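Local coordinates for hypothetical protein PH0495 (PDB 1X3L), which catalyses the ATP-dependent, metal-assisted phosphorylation of D-glycerate to 2-phosphoglycerate and also accepts other nucleotides or pyrophosphate as phosphate donor, at residues Val51-Leu56 with Leu71-Gly76; Glu111-Leu116 with Gly179-Met184; Ile127-Gly132 with Gly189-Ile194; Leu139-Ile144 with Ile173-Gly178; Thr215-Ala220 with Gly247-Thr252. All blocks are in the same frame, centred on the assembly; numbering follows the deposited sequence.

Contact 1. Residues Val51-Leu56 with Leu71-Gly76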
# COMPACT_ATOMS: atom_id res chain seq x y z
N VAL A 51 11.97 -19.87 -14.97
CA VAL A 51 11.37 -18.82 -14.16
C VAL A 51 9.86 -19.00 -14.05
O VAL A 51 9.17 -19.16 -15.05
CB VAL A 51 11.65 -17.42 -14.76
CG1 VAL A 51 10.98 -16.35 -13.91
CG2 VAL A 51 13.14 -17.18 -14.83
N TYR A 52 9.36 -18.99 -12.82
CA TYR A 52 7.94 -19.15 -12.56
C TYR A 52 7.39 -17.88 -11.91
O TYR A 52 8.14 -17.10 -11.32
CB TYR A 52 7.71 -20.35 -11.64
CG TYR A 52 7.97 -21.69 -12.31
CD1 TYR A 52 7.03 -22.26 -13.16
CD2 TYR A 52 9.18 -22.36 -12.11
CE1 TYR A 52 7.28 -23.48 -13.80
CE2 TYR A 52 9.44 -23.58 -12.74
CZ TYR A 52 8.48 -24.13 -13.59
OH TYR A 52 8.73 -25.33 -14.22
N VAL A 53 6.08 -17.69 -12.00
CA VAL A 53 5.46 -16.51 -11.40
C VAL A 53 4.21 -16.85 -10.62
O VAL A 53 3.32 -17.54 -11.10
CB VAL A 53 5.07 -15.46 -12.48
CG1 VAL A 53 4.24 -14.36 -11.83
CG2 VAL A 53 6.31 -14.87 -13.12
N ILE A 54 4.15 -16.35 -9.39
CA ILE A 54 2.99 -16.53 -8.53
C ILE A 54 2.61 -15.13 -8.06
O ILE A 54 3.32 -14.54 -7.23
CB ILE A 54 3.29 -17.42 -7.32
CG1 ILE A 54 3.60 -18.85 -7.78
CG2 ILE A 54 2.11 -17.41 -6.35
CD1 ILE A 54 4.02 -19.79 -6.66
N ALA A 55 1.51 -14.60 -8.59
CA ALA A 55 1.05 -13.26 -8.24
C ALA A 55 -0.28 -13.29 -7.51
O ALA A 55 -1.18 -14.06 -7.85
CB ALA A 55 0.94 -12.42 -9.50
N LEU A 56 -0.40 -12.44 -6.50
CA LEU A 56 -1.61 -12.34 -5.70
C LEU A 56 -1.85 -10.91 -5.24
O LEU A 56 -0.96 -10.25 -4.69
CB LEU A 56 -1.52 -13.26 -4.47
CG LEU A 56 -0.21 -13.13 -3.68
CD1 LEU A 56 -0.51 -13.00 -2.19
CD2 LEU A 56 0.66 -14.35 -3.96
N LEU A 71 11.33 -11.22 -19.02
CA LEU A 71 11.79 -12.58 -18.80
C LEU A 71 10.83 -13.61 -19.37
O LEU A 71 9.61 -13.41 -19.38
CB LEU A 71 11.96 -12.85 -17.30
CG LEU A 71 13.05 -12.09 -16.54
CD1 LEU A 71 12.87 -12.28 -15.04
CD2 LEU A 71 14.43 -12.58 -16.98
N ASP A 72 11.38 -14.72 -19.86
CA ASP A 72 10.55 -15.79 -20.41
C ASP A 72 10.07 -16.62 -19.23
O ASP A 72 10.87 -17.22 -18.51
CB ASP A 72 11.36 -16.67 -21.37
CG ASP A 72 11.83 -15.90 -22.59
OD1 ASP A 72 10.97 -15.30 -23.28
OD2 ASP A 72 13.05 -15.91 -22.86
N VAL A 73 8.75 -16.65 -19.02
CA VAL A 73 8.18 -17.39 -17.91
C VAL A 73 7.66 -18.77 -18.31
O VAL A 73 6.79 -18.89 -19.17
CB VAL A 73 7.04 -16.59 -17.25
CG1 VAL A 73 6.43 -17.38 -16.11
CG2 VAL A 73 7.57 -15.25 -16.75
N GLU A 74 8.20 -19.80 -17.68
CA GLU A 74 7.81 -21.17 -17.95
C GLU A 74 6.32 -21.34 -17.68
O GLU A 74 5.60 -21.93 -18.49
CB GLU A 74 8.60 -22.14 -17.07
CG GLU A 74 8.20 -23.59 -17.22
CD GLU A 74 8.27 -24.08 -18.66
OE1 GLU A 74 9.28 -23.77 -19.33
OE2 GLU A 74 7.33 -24.77 -19.10
N ASP A 75 5.87 -20.83 -16.54
CA ASP A 75 4.47 -20.92 -16.16
C ASP A 75 4.23 -20.17 -14.85
O ASP A 75 5.18 -19.75 -14.19
CB ASP A 75 4.07 -22.40 -16.01
CG ASP A 75 2.58 -22.58 -15.80
OD1 ASP A 75 1.78 -21.93 -16.51
OD2 ASP A 75 2.19 -23.38 -14.92
N GLY A 76 2.96 -20.01 -14.50
CA GLY A 76 2.63 -19.31 -13.27
C GLY A 76 1.14 -19.05 -13.14
O GLY A 76 0.34 -19.51 -13.96
O HOH W 1 11.55 -19.58 -17.71
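The Y52 ring lies beside the side chain of E74, and the two point the same way. CB of E74 sits over one ring face, 4.2 Å from the centroid and 28° off the ring normal, a CH-pi contact. Further out, E74 CG approaches Y52 OH to 3.5 Å, while at the rim, near the ring plane, D75 O lies 3.3 Å from Y52 CD1. E74 has CG anti to its backbone N (chi1 176°) and then bends at chi2, which leads the carboxylate off the ring to a salt bridge with R118 from helix 103-118. An alanine in place of Y52 would probably leave the aliphatic part of E74 without the face it packs on and open a gap beside D75.

Behind this pair stand two backbone bonds. E74 N donates to V51 O over 2.9 Å, and V53 N donates to D75 O over 3.1 Å. A water extends the pairing by accepting from V51 N and donating to D72 O, bridging the backbones where they are too far apart to bond directly. On the other face of the strand, CG2 of V53 meets CG2 of V73 at 3.9 Å, the two valines crossing at about a right angle; in the next layer, I67 of helix 60-70 packs against both.

Strand 51-56, helix 60-70 and strand 75-81 form a beta-alpha-beta crossover, and this contact closes it where the second strand comes into parallel register. Its chemistry is divided: apolar packing toward the helix, and beside Y52 a carboxylate whose charge is probably balanced by R118.

Contact 2. Residues Glu111-Leu116 with Gly179-Met184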
# COMPACT_ATOMS: atom_id res chain seq x y z
N GLU A 111 -3.40 -23.65 -7.11
CA GLU A 111 -2.65 -23.48 -8.36
C GLU A 111 -1.22 -23.07 -8.04
O GLU A 111 -0.28 -23.54 -8.69
CB GLU A 111 -3.30 -22.40 -9.22
CG GLU A 111 -4.57 -22.84 -9.92
CD GLU A 111 -4.30 -23.76 -11.10
OE1 GLU A 111 -3.65 -24.81 -10.90
OE2 GLU A 111 -4.73 -23.43 -12.22
N ALA A 112 -1.05 -22.21 -7.04
CA ALA A 112 0.27 -21.75 -6.65
C ALA A 112 1.11 -22.90 -6.07
O ALA A 112 2.29 -23.02 -6.37
CB ALA A 112 0.16 -20.62 -5.63
N LEU A 113 0.49 -23.73 -5.23
CA LEU A 113 1.22 -24.85 -4.64
C LEU A 113 1.67 -25.82 -5.74
O LEU A 113 2.77 -26.37 -5.69
CB LEU A 113 0.36 -25.60 -3.63
CG LEU A 113 -0.28 -24.83 -2.47
CD1 LEU A 113 -0.59 -25.81 -1.35
CD2 LEU A 113 0.64 -23.74 -1.97
N SER A 114 0.80 -26.02 -6.72
CA SER A 114 1.10 -26.90 -7.84
C SER A 114 2.37 -26.42 -8.54
O SER A 114 3.25 -27.22 -8.87
CB SER A 114 -0.07 -26.90 -8.82
OG SER A 114 0.28 -27.58 -10.02
N ILE A 115 2.45 -25.11 -8.76
CA ILE A 115 3.61 -24.52 -9.41
C ILE A 115 4.88 -24.69 -8.58
O ILE A 115 5.95 -24.97 -9.12
CB ILE A 115 3.37 -23.02 -9.67
CG1 ILE A 115 2.25 -22.86 -10.70
CG2 ILE A 115 4.66 -22.34 -10.14
CD1 ILE A 115 1.79 -21.43 -10.90
N LEU A 116 4.76 -24.52 -7.26
CA LEU A 116 5.90 -24.66 -6.37
C LEU A 116 6.33 -26.12 -6.23
O LEU A 116 7.47 -26.42 -5.87
CB LEU A 116 5.58 -24.08 -5.00
CG LEU A 116 5.39 -22.56 -4.96
CD1 LEU A 116 5.02 -22.12 -3.55
CD2 LEU A 116 6.68 -21.89 -5.41
N GLY A 179 4.42 -16.87 6.27
CA GLY A 179 5.66 -17.36 5.69
C GLY A 179 5.61 -18.78 5.12
O GLY A 179 6.61 -19.27 4.58
N LYS A 180 4.46 -19.43 5.21
CA LYS A 180 4.34 -20.80 4.72
C LYS A 180 4.50 -20.95 3.22
O LYS A 180 4.99 -21.98 2.75
CB LYS A 180 3.02 -21.40 5.20
CG LYS A 180 3.04 -21.73 6.70
CD LYS A 180 1.71 -22.29 7.18
CE LYS A 180 1.84 -22.86 8.59
NZ LYS A 180 2.81 -24.00 8.63
N LEU A 181 4.11 -19.94 2.44
CA LEU A 181 4.27 -20.03 1.00
C LEU A 181 5.77 -20.06 0.69
O LEU A 181 6.23 -20.86 -0.13
CB LEU A 181 3.62 -18.82 0.30
CG LEU A 181 3.54 -18.87 -1.23
CD1 LEU A 181 2.58 -19.98 -1.66
CD2 LEU A 181 3.07 -17.52 -1.78
N ALA A 182 6.53 -19.20 1.35
CA ALA A 182 7.97 -19.15 1.14
C ALA A 182 8.64 -20.47 1.53
O ALA A 182 9.63 -20.87 0.93
CB ALA A 182 8.58 -18.01 1.94
N LYS A 183 8.09 -21.16 2.53
CA LYS A 183 8.66 -22.44 2.95
C LYS A 183 8.50 -23.51 1.88
O LYS A 183 9.19 -24.53 1.91
CB LYS A 183 8.01 -22.92 4.25
CG LYS A 183 8.39 -22.11 5.48
CD LYS A 183 7.73 -22.65 6.74
CE LYS A 183 8.24 -24.04 7.10
NZ LYS A 183 7.63 -24.54 8.37
N MET A 184 7.59 -23.28 0.93
CA MET A 184 7.34 -24.24 -0.14
C MET A 184 8.22 -24.04 -1.37
O MET A 184 8.19 -24.85 -2.29
CB MET A 184 5.87 -24.16 -0.57
CG MET A 184 4.87 -24.47 0.53
SD MET A 184 3.16 -24.20 0.00
CE MET A 184 2.70 -25.88 -0.47
O HOH W 2 6.86 -27.23 -3.04
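M184 reaches across to L113 with the end of its side chain. Its SD lies 3.2 Å from CD2 of L113, and its CE fits against both leucine methyls, 3.3 Å from CD2 and 3.4 Å from CD1, tighter than usual for carbon pairs. M184 is extended at chi2, but the last bond turns off line (chi3 96°), which places CE over the branch of L113. The two side chains meet at a slant.

These residues join helix 103-118, which packs on the parallel sheet of the kinase's N-terminal half, to the short, weakly bonded helix 180-183 that leads toward strand 188-194. Between the two helices, L116 CD1 has M184 CB at 3.7 Å and CD1 of L181 at 3.8 Å, and L116 runs at about a right angle to both partners. CG of L181 is anti to the backbone N (chi1 -172°), on a chain whose CD1 meets L116. No direct hydrogen bond links the segments; a water instead donates to M184 O at 2.8 Å and, weakly, to L116 O.

Contact 3. Residues Ile127-Gly132 with Gly189-Ile194. With SO4 (sulfate ion), chain B.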
# COMPACT_ATOMS: atom_id res chain seq x y z
N ILE A 127 7.41 -14.03 -6.56
CA ILE A 127 6.17 -13.96 -5.78
C ILE A 127 5.81 -12.48 -5.83
O ILE A 127 6.54 -11.65 -5.28
CB ILE A 127 6.40 -14.39 -4.31
CG1 ILE A 127 7.01 -15.79 -4.25
CG2 ILE A 127 5.08 -14.36 -3.55
CD1 ILE A 127 6.09 -16.89 -4.78
N LEU A 128 4.72 -12.15 -6.50
CA LEU A 128 4.29 -10.77 -6.66
C LEU A 128 3.10 -10.48 -5.74
O LEU A 128 2.00 -11.00 -5.93
CB LEU A 128 3.94 -10.51 -8.13
CG LEU A 128 5.00 -10.99 -9.14
CD1 LEU A 128 4.58 -10.65 -10.57
CD2 LEU A 128 6.35 -10.34 -8.83
N ILE A 129 3.33 -9.63 -4.74
CA ILE A 129 2.30 -9.32 -3.76
C ILE A 129 1.79 -7.87 -3.77
O ILE A 129 2.56 -6.92 -3.81
CB ILE A 129 2.81 -9.65 -2.34
CG1 ILE A 129 3.39 -11.07 -2.33
CG2 ILE A 129 1.68 -9.54 -1.33
CD1 ILE A 129 4.04 -11.48 -0.99
N SER A 130 0.47 -7.73 -3.72
CA SER A 130 -0.18 -6.43 -3.69
C SER A 130 -1.40 -6.50 -2.77
O SER A 130 -1.65 -7.53 -2.14
CB SER A 130 -0.59 -5.97 -5.09
OG SER A 130 -1.31 -6.97 -5.79
N GLY A 131 -2.14 -5.40 -2.68
CA GLY A 131 -3.30 -5.35 -1.80
C GLY A 131 -4.39 -6.37 -2.06
O GLY A 131 -4.64 -6.74 -3.21
N GLY A 132 -5.03 -6.83 -0.99
CA GLY A 132 -6.10 -7.80 -1.11
C GLY A 132 -5.67 -9.26 -1.15
O GLY A 132 -6.51 -10.16 -1.27
N GLY A 189 13.57 -17.78 -4.26
CA GLY A 189 12.35 -16.99 -4.25
C GLY A 189 12.62 -15.50 -4.27
O GLY A 189 13.33 -14.97 -3.41
N ILE A 190 12.07 -14.82 -5.27
CA ILE A 190 12.23 -13.37 -5.37
C ILE A 190 10.84 -12.77 -5.17
O ILE A 190 9.97 -12.88 -6.04
CB ILE A 190 12.81 -12.96 -6.75
CG1 ILE A 190 14.24 -13.51 -6.88
CG2 ILE A 190 12.82 -11.44 -6.89
CD1 ILE A 190 14.93 -13.17 -8.19
N VAL A 191 10.63 -12.15 -4.01
CA VAL A 191 9.34 -11.57 -3.67
C VAL A 191 9.30 -10.07 -3.89
O VAL A 191 10.13 -9.34 -3.34
CB VAL A 191 9.00 -11.87 -2.19
CG1 VAL A 191 7.60 -11.38 -1.86
CG2 VAL A 191 9.11 -13.37 -1.92
N LEU A 192 8.35 -9.62 -4.70
CA LEU A 192 8.19 -8.20 -4.98
C LEU A 192 6.88 -7.78 -4.32
O LEU A 192 5.81 -8.31 -4.63
CB LEU A 192 8.15 -7.95 -6.49
CG LEU A 192 9.34 -8.54 -7.28
CD1 LEU A 192 9.26 -8.09 -8.74
CD2 LEU A 192 10.66 -8.08 -6.65
N ILE A 193 6.96 -6.81 -3.42
CA ILE A 193 5.79 -6.36 -2.68
C ILE A 193 5.47 -4.87 -2.84
O ILE A 193 6.36 -4.04 -2.95
CB ILE A 193 5.98 -6.65 -1.17
CG1 ILE A 193 6.39 -8.11 -0.98
CG2 ILE A 193 4.70 -6.35 -0.41
CD1 ILE A 193 6.87 -8.44 0.43
N ILE A 194 4.18 -4.57 -2.87
CA ILE A 194 3.70 -3.20 -2.97
C ILE A 194 2.96 -2.97 -1.66
O ILE A 194 2.11 -3.78 -1.28
CB ILE A 194 2.73 -3.00 -4.15
CG1 ILE A 194 3.50 -3.12 -5.47
CG2 ILE A 194 2.06 -1.61 -4.05
CD1 ILE A 194 2.64 -2.96 -6.70
S SO4 B . -4.54 -7.36 2.73
O1 SO4 B . -3.42 -7.76 3.60
O2 SO4 B . -5.59 -6.75 3.57
O3 SO4 B . -5.09 -8.53 2.02
O4 SO4 B . -4.08 -6.38 1.74
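Two neighbouring strands of the six-stranded parallel sheet in the N-terminal half meet here, and the first of them runs out into a glycine-rich turn beside a bound sulfate. The strand order 3-2-1-4-5-6 gives a Rossmann-like alpha/beta core, in which strand 124-129 lies between 51-56 and 188-194. The short strand segments run 11° from parallel.

Four backbone bonds make the ladder. I127 N donates to I190 O and I129 N to L192 O, the latter over 2.8 Å and nearly straight at 175°; in return L192 N reaches I127 O at 2.8 Å and I194 N reaches I129 O at 3.0 Å.

The side chains divide between the two faces. On one, CD1 of I129 meets CG1 of V191 at 3.7 Å, while CB of I127 faces the other valine methyl, CG2; I129 and I193 lie side by side, pointing the same way. V191 has CG1 anti to its backbone N (chi1 -175°), and its two methyls have different isoleucine side chains nearest to them. On the opposite face L128 and L192 run alongside each other, CD2 of L128 3.7 Å from CD1 of L192, with M63 of helix 60-70 against both.

Beyond the strand, S130 OG accepts from A59 N, next to K58, which probably binds the substrate, as in related kinases; the side chains of S130 and K58 are about 5 Å apart. The sulfate, probably from the crystallisation liquor, is also bound by the backbone N of S134 and of A206. At the N-cap position of the following helix, G132 N donates to sulfate O4 over 2.9 Å.

Contact 4. Residues Leu139-Ile144 with Ile173-Gly178. With EDO (1,2-ethanediol), chain E.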
# COMPACT_ATOMS: atom_id res chain seq x y z
N LEU A 139 -5.82 -20.78 1.50
CA LEU A 139 -5.99 -22.23 1.53
C LEU A 139 -5.92 -22.65 2.99
O LEU A 139 -4.85 -22.68 3.59
CB LEU A 139 -4.88 -22.92 0.73
CG LEU A 139 -4.97 -24.44 0.62
CD1 LEU A 139 -6.31 -24.84 -0.00
CD2 LEU A 139 -3.81 -24.97 -0.21
N PRO A 140 -7.08 -22.96 3.60
CA PRO A 140 -7.14 -23.37 5.01
C PRO A 140 -6.34 -24.64 5.30
O PRO A 140 -6.10 -25.45 4.41
CB PRO A 140 -8.64 -23.57 5.24
CG PRO A 140 -9.27 -22.62 4.26
CD PRO A 140 -8.43 -22.85 3.03
N GLU A 141 -5.92 -24.80 6.55
CA GLU A 141 -5.16 -25.98 6.97
C GLU A 141 -6.06 -27.22 6.89
O GLU A 141 -7.26 -27.11 6.64
CB GLU A 141 -4.63 -25.80 8.39
CG GLU A 141 -3.37 -24.94 8.49
CD GLU A 141 -2.16 -25.59 7.82
OE1 GLU A 141 -2.13 -26.83 7.70
OE2 GLU A 141 -1.22 -24.86 7.44
N GLU A 142 -5.48 -28.40 7.12
CA GLU A 142 -6.24 -29.64 7.02
C GLU A 142 -7.51 -29.71 7.88
O GLU A 142 -7.52 -29.31 9.04
CB GLU A 142 -5.33 -30.85 7.33
CG GLU A 142 -5.10 -31.18 8.80
CD GLU A 142 -4.44 -30.06 9.58
OE1 GLU A 142 -3.65 -29.31 8.97
OE2 GLU A 142 -4.71 -29.95 10.80
N GLY A 143 -8.58 -30.19 7.26
CA GLY A 143 -9.85 -30.32 7.95
C GLY A 143 -10.64 -29.03 8.08
O GLY A 143 -11.81 -29.05 8.44
N ILE A 144 -9.99 -27.91 7.80
CA ILE A 144 -10.66 -26.62 7.92
C ILE A 144 -11.23 -26.15 6.59
O ILE A 144 -10.52 -26.05 5.59
CB ILE A 144 -9.68 -25.55 8.46
CG1 ILE A 144 -9.13 -26.00 9.81
CG2 ILE A 144 -10.41 -24.21 8.61
CD1 ILE A 144 -8.05 -25.09 10.38
N ILE A 173 -3.96 -21.07 10.69
CA ILE A 173 -4.96 -21.98 10.14
C ILE A 173 -4.98 -21.84 8.63
O ILE A 173 -5.96 -22.19 7.97
CB ILE A 173 -6.38 -21.71 10.69
CG1 ILE A 173 -6.77 -20.25 10.48
CG2 ILE A 173 -6.44 -22.09 12.16
CD1 ILE A 173 -8.18 -19.93 10.94
N SER A 174 -3.87 -21.34 8.10
CA SER A 174 -3.71 -21.16 6.66
C SER A 174 -2.44 -21.88 6.21
O SER A 174 -1.42 -21.83 6.88
CB SER A 174 -3.58 -19.67 6.33
OG SER A 174 -3.13 -19.49 5.00
N LYS A 175 -2.51 -22.54 5.06
CA LYS A 175 -1.36 -23.26 4.54
C LYS A 175 -0.39 -22.39 3.76
O LYS A 175 0.70 -22.84 3.39
CB LYS A 175 -1.84 -24.42 3.66
CG LYS A 175 -2.66 -25.46 4.42
CD LYS A 175 -3.00 -26.68 3.55
CE LYS A 175 -1.76 -27.43 3.11
NZ LYS A 175 -2.11 -28.62 2.27
N VAL A 176 -0.75 -21.13 3.51
CA VAL A 176 0.14 -20.25 2.75
C VAL A 176 0.57 -18.96 3.47
O VAL A 176 1.58 -18.34 3.10
CB VAL A 176 -0.49 -19.88 1.39
CG1 VAL A 176 -0.58 -21.12 0.52
CG2 VAL A 176 -1.86 -19.28 1.59
N LYS A 177 -0.18 -18.56 4.48
CA LYS A 177 0.14 -17.34 5.21
C LYS A 177 1.19 -17.61 6.29
O LYS A 177 1.55 -18.75 6.54
CB LYS A 177 -1.14 -16.78 5.85
CG LYS A 177 -2.13 -16.23 4.83
CD LYS A 177 -3.48 -15.96 5.48
CE LYS A 177 -4.38 -15.13 4.57
NZ LYS A 177 -4.49 -15.69 3.20
N GLY A 178 1.69 -16.54 6.91
CA GLY A 178 2.69 -16.70 7.95
C GLY A 178 3.99 -17.30 7.45
O GLY A 178 4.60 -18.14 8.12
C1 EDO E . -6.73 -31.22 3.26
O1 EDO E . -6.38 -32.15 4.30
C2 EDO E . -8.25 -31.14 3.12
O2 EDO E . -8.85 -30.70 4.35
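L139 O accepts from K175 N over 2.8 Å, an almost straight bond with 175° at the hydrogen. Two residues on, E141 N donates to I173 O at 3.0 Å, but this donor stands above the carbonyl plane, 59° out of it. Together the bonds bridge P140 and S174.

E141 leans over the other segment. Its chain bends at chi2 (-66°), and the flank of the side chain covers the I173-S174 peptide, with CG 3.5 Å from I173 C. The carboxylate ends against K175 carbon: CD and OE2 of E141 are each 3.4 Å from K175 CG. No salt bridge results, since K175 NZ stays 5.7 Å from E141 OE1. OE2 also lies near S174 O, two acceptors whose mutual repulsion is probably offset by the nearby K180. An alanine in place of E141 would remove CG and the carboxylate, and would probably open a gap over the I173-S174 peptide and beside K175 CG.

This is loop-to-loop pairing in the N-terminal part of the kinase: the loop between helices 133-136 and 146-158 is joined to that between helices 163-171 and 180-183. The first makes a type II turn from E141 to I144, with G143 N donating to an ethanediol that probably came from the crystallisation liquor. The second is shaped by S174, whose OG accepts from V176 N and K177 N, an ST turn and ST motif, and is itself hydrogen-bonded to E138. At the end of the turn, CD1 of I144 packs on CB of I173 at 3.8 Å, the two isoleucines crossing at about a right angle.

Contact 5. Residues Thr215-Ala220 with Gly247-Thr252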
# COMPACT_ATOMS: atom_id res chain seq x y z
N THR A 215 4.58 -15.20 15.97
CA THR A 215 3.50 -15.76 16.78
C THR A 215 3.48 -17.29 16.70
O THR A 215 4.00 -17.88 15.75
CB THR A 215 2.12 -15.20 16.36
OG1 THR A 215 1.79 -15.65 15.05
CG2 THR A 215 2.15 -13.68 16.38
N THR A 216 2.87 -17.91 17.70
CA THR A 216 2.82 -19.37 17.77
C THR A 216 1.41 -19.90 17.93
O THR A 216 0.45 -19.14 18.06
CB THR A 216 3.63 -19.86 18.97
OG1 THR A 216 3.06 -19.32 20.17
CG2 THR A 216 5.08 -19.40 18.87
N PHE A 217 1.29 -21.23 17.92
CA PHE A 217 0.00 -21.89 18.10
C PHE A 217 -0.49 -21.55 19.50
O PHE A 217 -1.69 -21.36 19.73
CB PHE A 217 0.15 -23.41 17.97
CG PHE A 217 0.26 -23.88 16.54
CD1 PHE A 217 -0.82 -23.78 15.68
CD2 PHE A 217 1.44 -24.43 16.07
CE1 PHE A 217 -0.73 -24.21 14.36
CE2 PHE A 217 1.55 -24.87 14.75
CZ PHE A 217 0.46 -24.76 13.89
N GLU A 218 0.44 -21.45 20.44
CA GLU A 218 0.10 -21.13 21.82
C GLU A 218 -0.49 -19.72 21.88
O GLU A 218 -1.46 -19.47 22.60
CB GLU A 218 1.35 -21.23 22.69
CG GLU A 218 1.09 -21.09 24.18
CD GLU A 218 2.25 -21.62 25.00
OE1 GLU A 218 2.57 -22.83 24.88
OE2 GLU A 218 2.85 -20.83 25.77
N ASP A 219 0.09 -18.79 21.11
CA ASP A 219 -0.42 -17.42 21.08
C ASP A 219 -1.84 -17.43 20.51
O ASP A 219 -2.72 -16.73 21.01
CB ASP A 219 0.47 -16.52 20.21
CG ASP A 219 1.82 -16.24 20.83
OD1 ASP A 219 1.91 -16.20 22.07
OD2 ASP A 219 2.79 -16.04 20.07
N ALA A 220 -2.05 -18.23 19.47
CA ALA A 220 -3.37 -18.32 18.84
C ALA A 220 -4.42 -18.86 19.81
O ALA A 220 -5.55 -18.36 19.85
CB ALA A 220 -3.29 -19.20 17.61
N GLY A 247 2.84 -30.43 18.18
CA GLY A 247 3.96 -30.50 17.25
C GLY A 247 3.71 -31.43 16.08
O GLY A 247 4.65 -31.83 15.39
N GLU A 248 2.45 -31.76 15.84
CA GLU A 248 2.07 -32.64 14.74
C GLU A 248 2.04 -31.91 13.40
O GLU A 248 2.13 -32.53 12.33
CB GLU A 248 0.72 -33.28 15.02
CG GLU A 248 0.74 -34.28 16.16
CD GLU A 248 -0.64 -34.70 16.60
OE1 GLU A 248 -1.55 -34.73 15.74
OE2 GLU A 248 -0.82 -35.01 17.80
N VAL A 249 1.89 -30.59 13.44
CA VAL A 249 1.87 -29.79 12.22
C VAL A 249 2.91 -28.68 12.35
O VAL A 249 3.18 -28.20 13.45
CB VAL A 249 0.47 -29.18 11.96
CG1 VAL A 249 -0.54 -30.30 11.71
CG2 VAL A 249 0.03 -28.34 13.14
N GLU A 250 3.49 -28.28 11.23
CA GLU A 250 4.52 -27.26 11.25
C GLU A 250 4.03 -25.89 11.68
O GLU A 250 2.89 -25.50 11.44
CB GLU A 250 5.21 -27.17 9.89
CG GLU A 250 5.86 -28.49 9.46
CD GLU A 250 6.59 -28.39 8.13
OE1 GLU A 250 6.33 -27.43 7.37
OE2 GLU A 250 7.42 -29.28 7.84
N GLU A 251 4.93 -25.17 12.34
CA GLU A 251 4.66 -23.83 12.83
C GLU A 251 4.80 -22.86 11.65
O GLU A 251 5.25 -23.26 10.57
CB GLU A 251 5.67 -23.51 13.94
CG GLU A 251 5.57 -22.13 14.54
CD GLU A 251 4.25 -21.88 15.23
OE1 GLU A 251 4.04 -22.40 16.36
OE2 GLU A 251 3.43 -21.16 14.64
N THR A 252 4.38 -21.61 11.82
CA THR A 252 4.53 -20.62 10.76
C THR A 252 6.03 -20.32 10.71
O THR A 252 6.75 -20.63 11.66
CB THR A 252 3.74 -19.33 11.06
OG1 THR A 252 3.95 -18.94 12.42
CG2 THR A 252 2.25 -19.54 10.82
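F217 and E251 slide past each other in opposite directions and make the close part of this contact. E251 OE1 comes to 3.3 Å from F217 CD2, OE2 lies over one face of the ring, and the ring and carboxylate planes are 43° apart. At the ring edge, near its plane, E250 O is 3.5 Å from CZ. V249 CG2 approaches the same CZ obliquely, at 3.7 Å, and L245 of helix 235-246 adds to the packing round the phenylalanine.

E251 is extended at its first torsion (chi1 178°) and bends at chi2, and the folded chain brings its carboxylate back to the backbone of the following residue. OE2 accepts from T252 N over 3.0 Å, on the anti side of the carboxylate, and is also hydrogen-bonded to H172; these two bonds hold the group. The other oxygen, OE1, receives a weak bond from F217 N, 3.4 Å long, at the first turn of helix 217-226, where the helix dipole would probably stabilise a negative charge.

The solvent side is looser. E250 sets off away from residues 215-220, and the side chain of E248 turns to R243 and R246. These two side chains take little part, and from residues 248-250 it is V249 CG2 and E250 O that reach the ring.

Both segments are framed by helix ends. G247, at positive phi, closes helix 235-246 in a Schellman motif. Helix 217-226 opens with a capping box: D219 N donates to T216 OG1 at 3.2 Å, and T216 N returns a bond to D219 OD2 at 3.0 Å.

From the N terminus, contact 1 closes first, a short loop through helix 60-70 that ends before the others open. Contact 2 then opens on helix 103-118 and contact 3 on the strand that follows; they close in the same order, at 179-184 and 189-194, so their loops cross. Contact 4 lies within both spans, joining two loops of the intervening helical region. Contact 5 comes last, after contact 3 has closed. Strand 51-56 pairs with 124-129, uniting contacts 1 and 3 in one sheet, while helix 103-118 packs contact 2 on contact 1. K180 links contact 2 to the backbone of contact 5, and contact 4 touches both.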